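HTH-type transcriptional regulator KdgR (Escherichia coli, PDB 1YSP) represses transcription of the genes for uptake and breakdown of 2-keto-3-deoxygluconate, the crystallised piece being its C-terminal IclR-type domain. Local coordinates at residues A[88-93]-A[115-120]; A[33-37]-A[61-67]; A[73-77]-A[100-104]. One frame throughout, in Å; residues are numbered along the deposited sequence.

Interaction 1: A[88-93]-A[115-120]; sequences STERTI and NEEQEE
An ST turn joined to a type I beta turn (T89 to T92) carries two threonine hydroxyls, T89 and T92, that dock on consecutive carbonyls of the 115-120 loop. T89 OG1 donates to E116 O at 2.7 Å, on a lone pair in the carbonyl plane, while accepting from R91 N, the bond that closes the ST turn. Its chi1 of 71° sets OG1 between the backbone N and the carbonyl carbon, from where it can meet both R91 N and E116 O. T92 OG1 donates to E117 O at 2.6 Å and accepts from T89 N, so each hydroxyl ties its own turn to the facing loop. The E117 side chain runs alongside I93, pointing the same way: OE2 takes N115 N from above the carboxylate plane, and OE1 receives a water held by I93 N and pairs with K65 of helix 62-69. A second water links E117 OE2 to R91 NH2 at the edge of the guanidinium, over one face of which N115 ND2 lies, near the rim, two donors in contact without a hydrogen bond. The contact thus fastens the loop between helices 73-80 and 96-109 to the link between strands 112-115 and 123-130, with I93 resting on A98, L99 and V102 of helix 96-109.

Interaction 2: A[33-37]-A[61-67]; sequences SIVYI and TAIGKVL
With chi1 near +67°, I34 directs CG1 between its backbone N and carbonyl carbon, and CG2 falls beside the N; both branches thereby face the first turn of helix 62-69. T61 has a similar chi1 of 61°, which brings OG1 round to the helix start. There it acts as N-cap, accepting from G64 N at 2.9 Å, and it is also hydrogen-bonded to P57 O. This is helix-on-sheet packing in the IclR effector domain, a member of the GAF clan: strand 33-40 of the antiparallel sheet lies under helix 62-69, with local axes 8.5 Å apart at their closest and 119° between their directions.

I34 and T61 meet tip to tip. CD1 of I34 lies 3.5 Å from T61 OG1 and a little farther from T61 CB and CG2, so an apolar methyl closes over the capping threonine. The CG2 branch meets the helix itself: it presses on the bare backbone of G64, 3.4 Å from CA, tighter than usual for two carbons, and then meets the CD1 methyl of L67 one turn later. With no side chain at G64, the methyl of I34 sits directly on the helix backbone.

Y36, two residues along the strand, reaches the helix with the rim of its ring. Strand 55-57 and the residues just before it flank this side: I34 is bonded through its backbone to N56, and Y36 to I52, G53 and R54. The Y36 ring meets that of H25, which also touches I63. All six residues that make the contact are buried. The terminal methyl of I63 lies in the plane of the tyrosine ring, CD1 being 3.5 Å from Y36 CE1.

Interaction 3: A[73-77]-A[100-104]; sequences RDEVK and LPVLD
NH1 of R73 forms a salt bridge with D104 OD1 at 3.0 Å, the carboxylate oxygen coming to the edge of the guanidinium near its plane. The two planes are nearly parallel, 12° apart. The bridge spans two helices, 73-80 and 96-109, that pack through their side chains in the IclR-type effector domain. Their short segments run roughly antiparallel, at 138°, with axes 12.4 Å apart at the nearest point, a wide spacing, crossed by the arginine and filled by V76 and the leucines.

R73 spans this distance by way of two bends. CG lies anti to the backbone N (chi1 -158°), and turns at chi2 and chi3 then swing the guanidinium across L103 to D104. CD1 of L103 lies over one face of the group, offset toward its rim, and CB of L103 is 3.9 Å from R73 NH1. The NH2 group, on the other hand, makes a weak hydrogen bond to A69 O at the end of the preceding helix, which gives the guanidinium a second, weaker tether.

Beneath the ion pair lies an apolar layer. V76, which is buried, and L100 slide past each other in opposite directions, with V76 CG1 against L100 CD2 at 3.6 Å. The same valine methyl also approaches L103 CD1, which makes V76 a wedge between two leucines one turn apart on the facing helix. L103 in addition touches K65 and L68 of helix 62-69. At the exposed border the aliphatic part of K77 crosses L100 at about a right angle, its CG being 4.0 Å from L100 CD1.

In the fold
K65, on the helix of interaction 2 but turned away from strand 33-37, connects that helix to the other two contacts. Its NZ forms an unusually short salt bridge with E117 OE1 of interaction 1 (2.5 Å), and NZ also lies 3.7 Å from I93 CD1. Toward interaction 3, K65 CD packs on V102 CG1 at 3.9 Å, and K65 O lies near L103 CD2. Interactions 1 and 3, whose centres are 19 Å apart, touch through I93 CD1 and V102 CG2. Interaction 2 is complete in the chain before the others begin, whereas the segments of 1 and 3 alternate. The centre of interaction 2 lies about 5 Å from the centre of the chain, those of the other two about 15 Å.

Interaction 1: A[88-93]-A[115-120]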
loop_
_atom_site.group_PDB
_atom_site.type_symbol
_atom_site.label_atom_id
_atom_site.label_comp_id
_atom_site.label_asym_id
_atom_site.label_seq_id
_atom_site.Cartn_x
_atom_site.Cartn_y
_atom_site.Cartn_z
ATOM N N SER A 88 -15.974 -6.294 5.291
ATOM C CA SER A 88 -15.900 -7.216 4.119
ATOM C C SER A 88 -15.660 -8.631 4.541
ATOM O O SER A 88 -16.242 -9.578 4.005
ATOM C CB SER A 88 -14.818 -6.776 3.130
ATOM O OG SER A 88 -15.254 -5.609 2.488
ATOM N N THR A 89 -14.785 -8.799 5.508
ATOM C CA THR A 89 -14.406 -10.096 5.955
ATOM C C THR A 89 -14.285 -10.030 7.451
ATOM O O THR A 89 -14.324 -8.931 8.075
ATOM C CB THR A 89 -12.994 -10.527 5.385
ATOM O OG1 THR A 89 -11.989 -9.743 6.024
ATOM C CG2 THR A 89 -12.895 -10.378 3.866
ATOM N N GLU A 90 -14.035 -11.208 8.001
ATOM C CA GLU A 90 -13.738 -11.403 9.403
ATOM C C GLU A 90 -12.635 -10.446 9.916
ATOM O O GLU A 90 -12.668 -9.956 11.065
ATOM C CB GLU A 90 -13.338 -12.879 9.575
ATOM C CG GLU A 90 -14.255 -13.876 8.782
ATOM C CD GLU A 90 -14.127 -13.804 7.250
ATOM O OE1 GLU A 90 -13.003 -13.697 6.729
ATOM O OE2 GLU A 90 -15.157 -13.854 6.551
ATOM N N ARG A 91 -11.641 -10.189 9.072
ATOM C CA ARG A 91 -10.454 -9.440 9.500
ATOM C C ARG A 91 -10.463 -7.930 9.236
ATOM O O ARG A 91 -9.543 -7.213 9.677
ATOM C CB ARG A 91 -9.193 -10.043 8.849
ATOM C CG ARG A 91 -8.843 -11.432 9.391
ATOM C CD ARG A 91 -7.500 -11.923 8.834
ATOM N NE ARG A 91 -6.391 -11.126 9.375
ATOM C CZ ARG A 91 -5.669 -11.439 10.455
ATOM N NH1 ARG A 91 -5.904 -12.565 11.131
ATOM N NH2 ARG A 91 -4.689 -10.632 10.854
ATOM N N THR A 92 -11.479 -7.462 8.520
ATOM C CA THR A 92 -11.554 -6.037 8.165
ATOM C C THR A 92 -11.557 -5.174 9.416
ATOM O O THR A 92 -12.277 -5.504 10.411
ATOM C CB THR A 92 -12.798 -5.666 7.337
ATOM O OG1 THR A 92 -12.985 -6.603 6.271
ATOM C CG2 THR A 92 -12.586 -4.225 6.771
ATOM N N ILE A 93 -10.748 -4.095 9.400
ATOM C CA ILE A 93 -10.697 -3.106 10.484
ATOM C C ILE A 93 -11.838 -2.106 10.182
ATOM O O ILE A 93 -11.844 -1.496 9.107
ATOM C CB ILE A 93 -9.326 -2.310 10.518
ATOM C CG1 ILE A 93 -8.144 -3.243 10.829
ATOM C CG2 ILE A 93 -9.427 -1.194 11.534
ATOM C CD1 ILE A 93 -6.850 -2.861 10.065
ATOM N N ASN A 115 -4.257 -8.330 5.087
ATOM C CA ASN A 115 -4.261 -9.758 5.344
ATOM C C ASN A 115 -5.702 -10.290 5.320
ATOM O O ASN A 115 -6.388 -10.362 6.356
ATOM C CB ASN A 115 -3.543 -10.038 6.657
ATOM C CG ASN A 115 -3.422 -11.522 6.965
ATOM O OD1 ASN A 115 -3.689 -12.353 6.104
ATOM N ND2 ASN A 115 -3.055 -11.851 8.201
ATOM N N GLU A 116 -6.167 -10.595 4.122
ATOM C CA GLU A 116 -7.571 -10.988 3.870
ATOM C C GLU A 116 -8.590 -10.061 4.545
ATOM O O GLU A 116 -9.581 -10.514 5.162
ATOM C CB GLU A 116 -7.800 -12.452 4.310
ATOM C CG GLU A 116 -6.871 -13.439 3.624
ATOM C CD GLU A 116 -7.129 -14.890 4.131
ATOM O OE1 GLU A 116 -6.590 -15.273 5.193
ATOM O OE2 GLU A 116 -7.860 -15.595 3.432
ATOM N N GLU A 117 -8.305 -8.760 4.464
ATOM C CA GLU A 117 -9.201 -7.728 4.962
ATOM C C GLU A 117 -10.212 -7.258 3.919
ATOM O O GLU A 117 -11.283 -6.803 4.277
ATOM C CB GLU A 117 -8.362 -6.557 5.511
ATOM C CG GLU A 117 -7.594 -6.929 6.774
ATOM C CD GLU A 117 -6.416 -6.034 7.019
ATOM O OE1 GLU A 117 -6.628 -4.811 7.097
ATOM O OE2 GLU A 117 -5.278 -6.535 7.034
ATOM N N GLN A 118 -9.882 -7.360 2.626
ATOM C CA GLN A 118 -10.845 -7.046 1.556
ATOM C C GLN A 118 -11.572 -8.274 1.023
ATOM O O GLN A 118 -12.778 -8.223 0.752
ATOM C CB GLN A 118 -10.148 -6.389 0.359
ATOM C CG GLN A 118 -9.703 -4.996 0.543
ATOM C CD GLN A 118 -9.326 -4.375 -0.798
ATOM O OE1 GLN A 118 -10.051 -3.542 -1.324
ATOM N NE2 GLN A 118 -8.195 -4.796 -1.358
ATOM N N GLU A 119 -10.834 -9.363 0.873
ATOM C CA GLU A 119 -11.334 -10.550 0.205
ATOM C C GLU A 119 -10.655 -11.758 0.808
ATOM O O GLU A 119 -9.425 -11.777 0.984
ATOM C CB GLU A 119 -11.018 -10.449 -1.290
ATOM C CG GLU A 119 -11.891 -11.301 -2.181
ATOM C CD GLU A 119 -11.769 -10.897 -3.637
ATOM O OE1 GLU A 119 -11.878 -11.788 -4.508
ATOM O OE2 GLU A 119 -11.543 -9.694 -3.904
ATOM N N GLU A 120 -11.439 -12.765 1.166
ATOM C CA GLU A 120 -10.833 -14.025 1.609
ATOM C C GLU A 120 -9.856 -14.522 0.532
ATOM O O GLU A 120 -10.098 -14.373 -0.669
ATOM C CB GLU A 120 -11.897 -15.094 1.928
ATOM C CG GLU A 120 -12.798 -14.722 3.096
ATOM C CD GLU A 120 -13.965 -13.803 2.719
ATOM O OE1 GLU A 120 -13.988 -13.240 1.584
ATOM O OE2 GLU A 120 -14.883 -13.659 3.578
HETATM O O HOH W 1 -10.775 -12.628 6.356
HETATM O O HOH W 2 -5.231 -8.295 9.286
HETATM O O HOH W 3 -9.046 -3.647 7.346
#

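Interaction 2: A[33-37]-A[61-67]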
loop_
_atom_site.group_PDB
_atom_site.type_symbol
_atom_site.label_atom_id
_atom_site.label_comp_id
_atom_site.label_asym_id
_atom_site.label_seq_id
_atom_site.Cartn_x
_atom_site.Cartn_y
_atom_site.Cartn_z
ATOM N N SER A 33 -10.351 7.544 -0.412
ATOM C CA SER A 33 -10.189 6.203 -0.956
ATOM C C SER A 33 -8.816 6.151 -1.629
ATOM O O SER A 33 -8.143 7.191 -1.728
ATOM C CB SER A 33 -11.336 5.862 -1.910
ATOM O OG SER A 33 -11.288 6.697 -3.052
ATOM N N ILE A 34 -8.379 4.952 -2.010
ATOM C CA ILE A 34 -7.163 4.812 -2.833
ATOM C C ILE A 34 -7.575 4.701 -4.288
ATOM O O ILE A 34 -8.649 4.209 -4.593
ATOM C CB ILE A 34 -6.245 3.610 -2.404
ATOM C CG1 ILE A 34 -6.926 2.248 -2.681
ATOM C CG2 ILE A 34 -5.879 3.756 -0.927
ATOM C CD1 ILE A 34 -5.928 0.986 -2.714
ATOM N N VAL A 35 -6.708 5.134 -5.189
ATOM C CA VAL A 35 -6.948 4.906 -6.613
ATOM C C VAL A 35 -5.735 4.168 -7.190
ATOM O O VAL A 35 -4.637 4.592 -6.962
ATOM C CB VAL A 35 -7.168 6.274 -7.399
ATOM C CG1 VAL A 35 -6.048 7.283 -7.094
ATOM C CG2 VAL A 35 -7.224 6.006 -8.900
ATOM N N TYR A 36 -5.926 3.069 -7.909
ATOM C CA TYR A 36 -4.763 2.425 -8.545
ATOM C C TYR A 36 -4.348 3.229 -9.779
ATOM O O TYR A 36 -5.122 3.362 -10.700
ATOM C CB TYR A 36 -5.034 0.961 -8.882
ATOM C CG TYR A 36 -5.186 0.093 -7.655
ATOM C CD1 TYR A 36 -4.220 0.100 -6.652
ATOM C CD2 TYR A 36 -6.276 -0.760 -7.507
ATOM C CE1 TYR A 36 -4.347 -0.694 -5.528
ATOM C CE2 TYR A 36 -6.406 -1.568 -6.356
ATOM C CZ TYR A 36 -5.445 -1.517 -5.381
ATOM O OH TYR A 36 -5.548 -2.291 -4.238
ATOM N N ILE A 37 -3.149 3.799 -9.754
ATOM C CA ILE A 37 -2.637 4.577 -10.892
ATOM C C ILE A 37 -1.729 3.778 -11.869
ATOM O O ILE A 37 -1.633 4.153 -13.058
ATOM C CB ILE A 37 -1.992 5.912 -10.435
ATOM C CG1 ILE A 37 -0.833 5.669 -9.444
ATOM C CG2 ILE A 37 -3.078 6.814 -9.785
ATOM C CD1 ILE A 37 -0.027 6.915 -9.055
ATOM N N THR A 61 -6.948 -1.776 2.600
ATOM C CA THR A 61 -5.913 -1.969 1.565
ATOM C C THR A 61 -4.531 -1.723 2.167
ATOM O O THR A 61 -4.404 -0.888 3.053
ATOM C CB THR A 61 -6.121 -1.036 0.336
ATOM O OG1 THR A 61 -6.063 0.357 0.730
ATOM C CG2 THR A 61 -7.441 -1.356 -0.323
ATOM N N ALA A 62 -3.495 -2.438 1.709
ATOM C CA ALA A 62 -2.151 -2.215 2.178
ATOM C C ALA A 62 -1.686 -0.787 1.753
ATOM O O ALA A 62 -1.057 -0.082 2.523
ATOM C CB ALA A 62 -1.171 -3.337 1.657
ATOM N N ILE A 63 -2.035 -0.389 0.553
ATOM C CA ILE A 63 -1.637 0.979 0.038
ATOM C C ILE A 63 -2.342 2.084 0.848
ATOM O O ILE A 63 -1.764 3.139 1.166
ATOM C CB ILE A 63 -1.958 1.091 -1.490
ATOM C CG1 ILE A 63 -0.941 0.240 -2.317
ATOM C CG2 ILE A 63 -1.955 2.586 -1.947
ATOM C CD1 ILE A 63 -1.424 -0.025 -3.778
ATOM N N GLY A 64 -3.625 1.871 1.145
ATOM C CA GLY A 64 -4.366 2.814 1.997
ATOM C C GLY A 64 -3.673 3.006 3.324
ATOM O O GLY A 64 -3.487 4.140 3.780
ATOM N N LYS A 65 -3.284 1.927 3.975
ATOM C CA LYS A 65 -2.579 2.054 5.240
ATOM C C LYS A 65 -1.293 2.866 5.132
ATOM O O LYS A 65 -0.980 3.692 6.007
ATOM C CB LYS A 65 -2.284 0.726 5.863
ATOM C CG LYS A 65 -3.641 0.018 6.262
ATOM C CD LYS A 65 -3.366 -1.305 6.947
ATOM C CE LYS A 65 -4.666 -2.164 6.876
ATOM N NZ LYS A 65 -4.445 -3.587 7.385
ATOM N N VAL A 66 -0.529 2.625 4.076
ATOM C CA VAL A 66 0.728 3.375 4.001
ATOM C C VAL A 66 0.528 4.834 3.602
ATOM O O VAL A 66 1.363 5.663 3.960
ATOM C CB VAL A 66 1.860 2.678 3.086
ATOM C CG1 VAL A 66 2.141 1.170 3.506
ATOM C CG2 VAL A 66 1.596 2.858 1.651
ATOM N N LEU A 67 -0.557 5.158 2.902
ATOM C CA LEU A 67 -0.888 6.566 2.524
ATOM C C LEU A 67 -1.343 7.403 3.720
ATOM O O LEU A 67 -1.277 8.640 3.695
ATOM C CB LEU A 67 -1.963 6.624 1.471
ATOM C CG LEU A 67 -1.585 6.254 0.042
ATOM C CD1 LEU A 67 -2.850 5.898 -0.745
ATOM C CD2 LEU A 67 -0.791 7.409 -0.619
#

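Interaction 3: A[73-77]-A[100-104]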
loop_
_atom_site.group_PDB
_atom_site.type_symbol
_atom_site.label_atom_id
_atom_site.label_comp_id
_atom_site.label_asym_id
_atom_site.label_seq_id
_atom_site.Cartn_x
_atom_site.Cartn_y
_atom_site.Cartn_z
ATOM N N ARG A 73 -1.773 13.050 12.287
ATOM C CA ARG A 73 -2.908 12.276 12.783
ATOM C C ARG A 73 -4.222 13.081 12.831
ATOM O O ARG A 73 -5.311 12.514 13.029
ATOM C CB ARG A 73 -2.593 11.690 14.157
ATOM C CG ARG A 73 -3.450 10.469 14.518
ATOM C CD ARG A 73 -2.683 9.126 14.417
ATOM N NE ARG A 73 -1.946 8.976 13.158
ATOM C CZ ARG A 73 -1.182 7.930 12.837
ATOM N NH1 ARG A 73 -1.044 6.896 13.673
ATOM N NH2 ARG A 73 -0.550 7.912 11.661
ATOM N N ASP A 74 -4.109 14.397 12.658
ATOM C CA ASP A 74 -5.289 15.255 12.561
ATOM C C ASP A 74 -5.806 15.339 11.140
ATOM O O ASP A 74 -7.016 15.274 10.929
ATOM C CB ASP A 74 -5.060 16.641 13.196
ATOM C CG ASP A 74 -5.730 16.757 14.564
ATOM O OD1 ASP A 74 -6.866 17.283 14.629
ATOM O OD2 ASP A 74 -5.160 16.287 15.567
ATOM N N GLU A 75 -4.893 15.445 10.177
ATOM C CA GLU A 75 -5.194 15.187 8.778
ATOM C C GLU A 75 -5.836 13.794 8.558
ATOM O O GLU A 75 -6.808 13.692 7.830
ATOM C CB GLU A 75 -3.926 15.288 7.946
ATOM C CG GLU A 75 -3.722 16.607 7.220
ATOM C CD GLU A 75 -3.080 16.378 5.872
ATOM O OE1 GLU A 75 -2.140 17.129 5.485
ATOM O OE2 GLU A 75 -3.514 15.407 5.211
ATOM N N VAL A 76 -5.297 12.757 9.211
ATOM C CA VAL A 76 -5.858 11.383 9.154
ATOM C C VAL A 76 -7.311 11.376 9.625
ATOM O O VAL A 76 -8.194 10.978 8.880
ATOM C CB VAL A 76 -5.008 10.333 9.955
ATOM C CG1 VAL A 76 -5.784 9.000 10.128
ATOM C CG2 VAL A 76 -3.638 10.075 9.278
ATOM N N LYS A 77 -7.560 11.818 10.866
ATOM C CA LYS A 77 -8.928 11.785 11.387
ATOM C C LYS A 77 -9.868 12.622 10.476
ATOM O O LYS A 77 -11.005 12.232 10.245
ATOM C CB LYS A 77 -8.969 12.177 12.878
ATOM C CG LYS A 77 -8.627 11.011 13.847
ATOM C CD LYS A 77 -8.745 11.434 15.338
ATOM C CE LYS A 77 -10.102 12.133 15.598
ATOM N NZ LYS A 77 -10.388 12.519 17.028
ATOM N N LEU A 100 -6.270 3.466 13.932
ATOM C CA LEU A 100 -5.139 4.329 14.331
ATOM C C LEU A 100 -4.004 3.522 14.960
ATOM O O LEU A 100 -2.840 3.687 14.567
ATOM C CB LEU A 100 -5.607 5.515 15.184
ATOM C CG LEU A 100 -6.477 6.548 14.415
ATOM C CD1 LEU A 100 -6.829 7.777 15.267
ATOM C CD2 LEU A 100 -5.902 7.018 13.117
ATOM N N PRO A 101 -4.307 2.573 15.867
ATOM C CA PRO A 101 -3.221 1.703 16.356
ATOM C C PRO A 101 -2.584 0.851 15.239
ATOM O O PRO A 101 -1.393 0.588 15.273
ATOM C CB PRO A 101 -3.927 0.808 17.414
ATOM C CG PRO A 101 -5.061 1.635 17.889
ATOM C CD PRO A 101 -5.570 2.266 16.574
ATOM N N VAL A 102 -3.364 0.428 14.244
ATOM C CA VAL A 102 -2.757 -0.321 13.124
ATOM C C VAL A 102 -1.763 0.588 12.350
ATOM O O VAL A 102 -0.638 0.177 11.991
ATOM C CB VAL A 102 -3.865 -0.909 12.226
ATOM C CG1 VAL A 102 -3.310 -1.402 10.885
ATOM C CG2 VAL A 102 -4.620 -2.045 12.989
ATOM N N LEU A 103 -2.163 1.830 12.136
ATOM C CA LEU A 103 -1.290 2.791 11.456
ATOM C C LEU A 103 0.021 3.035 12.223
ATOM O O LEU A 103 1.086 3.267 11.606
ATOM C CB LEU A 103 -2.042 4.082 11.194
ATOM C CG LEU A 103 -3.272 3.973 10.278
ATOM C CD1 LEU A 103 -3.712 5.408 10.052
ATOM C CD2 LEU A 103 -2.996 3.288 8.951
ATOM N N ASP A 104 -0.053 2.993 13.555
ATOM C CA ASP A 104 1.150 3.076 14.405
ATOM C C ASP A 104 2.115 1.946 14.050
ATOM O O ASP A 104 3.336 2.177 13.871
ATOM C CB ASP A 104 0.826 2.965 15.905
ATOM C CG ASP A 104 0.123 4.182 16.477
ATOM O OD1 ASP A 104 0.136 5.266 15.892
ATOM O OD2 ASP A 104 -0.488 4.004 17.558
#